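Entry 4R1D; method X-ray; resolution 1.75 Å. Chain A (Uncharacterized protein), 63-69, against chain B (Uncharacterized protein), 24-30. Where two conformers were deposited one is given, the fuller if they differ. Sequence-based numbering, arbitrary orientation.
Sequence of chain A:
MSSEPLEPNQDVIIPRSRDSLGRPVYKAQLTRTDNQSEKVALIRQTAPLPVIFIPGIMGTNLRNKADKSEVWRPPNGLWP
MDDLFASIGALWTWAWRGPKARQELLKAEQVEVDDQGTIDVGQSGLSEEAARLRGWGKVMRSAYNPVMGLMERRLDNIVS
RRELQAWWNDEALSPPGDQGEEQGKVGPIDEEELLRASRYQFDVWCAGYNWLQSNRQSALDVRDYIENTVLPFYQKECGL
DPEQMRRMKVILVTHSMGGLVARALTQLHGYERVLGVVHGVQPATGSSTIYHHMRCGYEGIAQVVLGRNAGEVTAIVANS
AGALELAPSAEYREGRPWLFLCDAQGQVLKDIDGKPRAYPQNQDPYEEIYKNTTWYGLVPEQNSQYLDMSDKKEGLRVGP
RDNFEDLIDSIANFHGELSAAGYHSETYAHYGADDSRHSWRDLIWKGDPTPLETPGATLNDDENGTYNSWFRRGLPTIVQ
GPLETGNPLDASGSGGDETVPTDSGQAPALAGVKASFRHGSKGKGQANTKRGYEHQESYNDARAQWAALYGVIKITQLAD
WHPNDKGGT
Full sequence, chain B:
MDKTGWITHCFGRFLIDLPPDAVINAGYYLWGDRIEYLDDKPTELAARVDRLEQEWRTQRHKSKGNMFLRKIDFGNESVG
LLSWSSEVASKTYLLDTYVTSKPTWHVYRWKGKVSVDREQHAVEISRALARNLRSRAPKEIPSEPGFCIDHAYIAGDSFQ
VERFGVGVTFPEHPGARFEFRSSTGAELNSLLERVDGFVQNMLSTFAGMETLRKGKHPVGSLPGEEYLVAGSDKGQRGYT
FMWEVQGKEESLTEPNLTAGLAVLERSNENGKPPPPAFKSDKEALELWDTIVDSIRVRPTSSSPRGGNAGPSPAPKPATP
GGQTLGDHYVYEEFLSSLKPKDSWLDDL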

# COMPACT_ATOMS: atom_id res chain seq x y z
N ARG A 63 8.65 -0.11 3.22
CA ARG A 63 9.93 -0.68 2.88
C ARG A 63 9.80 -2.19 2.85
O ARG A 63 8.88 -2.74 3.46
CB ARG A 63 10.99 -0.26 3.90
CG ARG A 63 10.71 -0.76 5.31
CD ARG A 63 11.68 -0.15 6.31
NE ARG A 63 11.44 -0.66 7.65
CZ ARG A 63 11.68 0.02 8.76
NH1 ARG A 63 12.15 1.27 8.69
NH2 ARG A 63 11.44 -0.52 9.94
N ASN A 64 10.71 -2.86 2.15
CA ASN A 64 10.68 -4.32 2.13
C ASN A 64 10.95 -4.85 3.54
O ASN A 64 11.87 -4.39 4.21
CB ASN A 64 11.72 -4.86 1.12
CG ASN A 64 11.76 -6.38 1.06
OD1 ASN A 64 12.37 -7.02 1.92
ND2 ASN A 64 11.14 -6.98 0.02
N LYS A 65 10.13 -5.78 4.00
CA LYS A 65 10.18 -6.25 5.38
C LYS A 65 11.48 -6.98 5.70
O LYS A 65 11.99 -6.88 6.83
CB LYS A 65 8.96 -7.14 5.67
CG LYS A 65 8.79 -7.51 7.12
CD LYS A 65 7.72 -8.59 7.31
CE LYS A 65 6.41 -8.19 6.69
NZ LYS A 65 5.26 -9.05 7.13
N ALA A 66 12.02 -7.70 4.72
CA ALA A 66 13.28 -8.43 4.93
C ALA A 66 14.51 -7.57 4.74
O ALA A 66 15.44 -7.63 5.54
CB ALA A 66 13.35 -9.65 4.00
N ASP A 67 14.54 -6.77 3.67
CA ASP A 67 15.78 -6.09 3.29
C ASP A 67 15.84 -4.62 3.68
O ASP A 67 16.90 -4.00 3.62
CB ASP A 67 16.16 -6.32 1.81
CG ASP A 67 15.16 -5.71 0.83
OD1 ASP A 67 14.89 -4.50 0.92
OD2 ASP A 67 14.68 -6.45 -0.06
N LYS A 68 14.68 -4.08 4.07
CA LYS A 68 14.53 -2.73 4.59
C LYS A 68 14.69 -1.59 3.57
O LYS A 68 14.67 -0.41 3.94
CB LYS A 68 15.45 -2.50 5.81
CG LYS A 68 15.41 -3.61 6.85
CD LYS A 68 13.99 -3.84 7.38
CE LYS A 68 13.96 -4.87 8.48
NZ LYS A 68 12.56 -5.13 8.93
N SER A 69 14.82 -1.93 2.29
CA SER A 69 14.96 -0.89 1.27
C SER A 69 13.59 -0.28 0.98
O SER A 69 12.56 -0.92 1.20
CB SER A 69 15.61 -1.41 -0.01
OG SER A 69 15.97 -0.33 -0.87
N ILE B 24 23.88 -5.37 6.66
CA ILE B 24 23.20 -6.13 5.61
C ILE B 24 21.90 -6.76 6.11
O ILE B 24 21.87 -7.40 7.15
CB ILE B 24 24.11 -7.27 5.09
CG1 ILE B 24 25.43 -6.69 4.57
CG2 ILE B 24 23.42 -8.10 4.01
CD1 ILE B 24 26.54 -7.74 4.42
N ASN B 25 20.82 -6.55 5.36
CA ASN B 25 19.55 -7.21 5.62
C ASN B 25 19.10 -7.92 4.35
O ASN B 25 19.00 -7.30 3.30
CB ASN B 25 18.50 -6.18 6.04
CG ASN B 25 18.69 -5.71 7.46
OD1 ASN B 25 18.23 -6.36 8.40
ND2 ASN B 25 19.39 -4.59 7.64
N ALA B 26 18.83 -9.22 4.45
CA ALA B 26 18.51 -10.03 3.28
C ALA B 26 17.20 -10.77 3.41
O ALA B 26 16.79 -11.16 4.51
CB ALA B 26 19.62 -11.01 2.99
N GLY B 27 16.56 -10.98 2.27
CA GLY B 27 15.37 -11.80 2.20
C GLY B 27 15.44 -12.71 0.99
O GLY B 27 16.00 -12.33 -0.05
N TYR B 28 14.85 -13.90 1.12
CA TYR B 28 14.88 -14.93 0.08
C TYR B 28 13.48 -15.43 -0.13
O TYR B 28 12.73 -15.58 0.84
CB TYR B 28 15.77 -16.09 0.50
CG TYR B 28 17.15 -15.62 0.84
CD1 TYR B 28 18.09 -15.42 -0.16
CD2 TYR B 28 17.50 -15.33 2.15
CE1 TYR B 28 19.35 -14.95 0.13
CE2 TYR B 28 18.77 -14.86 2.46
CZ TYR B 28 19.69 -14.68 1.44
OH TYR B 28 20.95 -14.22 1.72
N TYR B 29 13.12 -15.68 -1.38
CA TYR B 29 11.74 -16.01 -1.71
C TYR B 29 11.71 -17.17 -2.70
O TYR B 29 12.42 -17.16 -3.71
CB TYR B 29 11.05 -14.77 -2.33
CG TYR B 29 11.27 -13.51 -1.52
CD1 TYR B 29 12.42 -12.75 -1.70
CD2 TYR B 29 10.32 -13.07 -0.60
CE1 TYR B 29 12.63 -11.60 -0.97
CE2 TYR B 29 10.54 -11.90 0.15
CZ TYR B 29 11.69 -11.18 -0.04
OH TYR B 29 11.91 -10.03 0.68
N LEU B 30 10.86 -18.15 -2.40
CA LEU B 30 10.70 -19.33 -3.23
C LEU B 30 9.25 -19.41 -3.71
O LEU B 30 8.33 -19.38 -2.90
CB LEU B 30 11.06 -20.57 -2.41
CG LEU B 30 11.14 -21.92 -3.11
CD1 LEU B 30 12.23 -21.91 -4.18
CD2 LEU B 30 11.40 -22.99 -2.06
O HOH W 1 9.99 -9.02 2.50
O HOH W 2 15.71 -8.61 7.92
O HOH W 3 14.34 -9.07 0.39

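Chain B contributes an extended strand, and chain A meets it with a tight turn that follows the end of a strand, Arg63(A)–Asn64(A), which begins earlier in the chain. The turn is closed by two backbone hydrogen bonds, Asn64(A) N to Ser69(A) O and Lys68(A) N to Asn64(A) O, both 2.8 Å, and its side chains reinforce it: Asn64(A) OD1 accepts from Asp67(A) N at 2.8 Å, and Asp67(A) OD1 accepts from Ser69(A) N at 2.9 Å. These internal bonds hold the turn, which meets the strand largely through close packing and bridging waters.

Side chains alternate along the strand, so Ile24(B) points away and makes no contact. Asn25(B) points toward the turn and has the largest covered area of the strand. Its CB lies 3.4 Å from Ala66(A) O, its CG 3.9 Å from Lys68(A) CG, and its backbone O receives a CA-H...O contact from Asp67(A) CA at 3.4 Å. Water 2 links Asn25(B) to Ala66(A), donating to Ala66(A) O at 2.6 Å and, weakly, to Asn25(B) OD1 at 3.4 Å.

Ala26(B) turns its methyl away and offers backbone instead, its O lying 3.8 Å from Ala66(A) CB. At Gly27(B) the absence of a side chain matters: Ala66(A) CB sits 3.5 Å from Gly27(B) CA, and an ideal CB on the glycine would fall 2.4 Å from that methyl, a clash.

Tyr28(B) again directs its CA-to-CB bond away and makes no contact, although the end of its side chain comes nearer, whereas Tyr29(B) reaches the turn with its hydroxyl, OH, which lies 3.6 Å from Ala66(A) CB and 3.2 Å from Asn64(A) ND2. Two waters extend this contact. Water 1 joins Tyr29(B) OH (2.8 Å) to Ala66(A) N (3.3 Å), and water 3 joins Tyr29(B) OH (2.6 Å) to Asp67(A) OD2 (2.7 Å). Leu30(B) lies beyond reach.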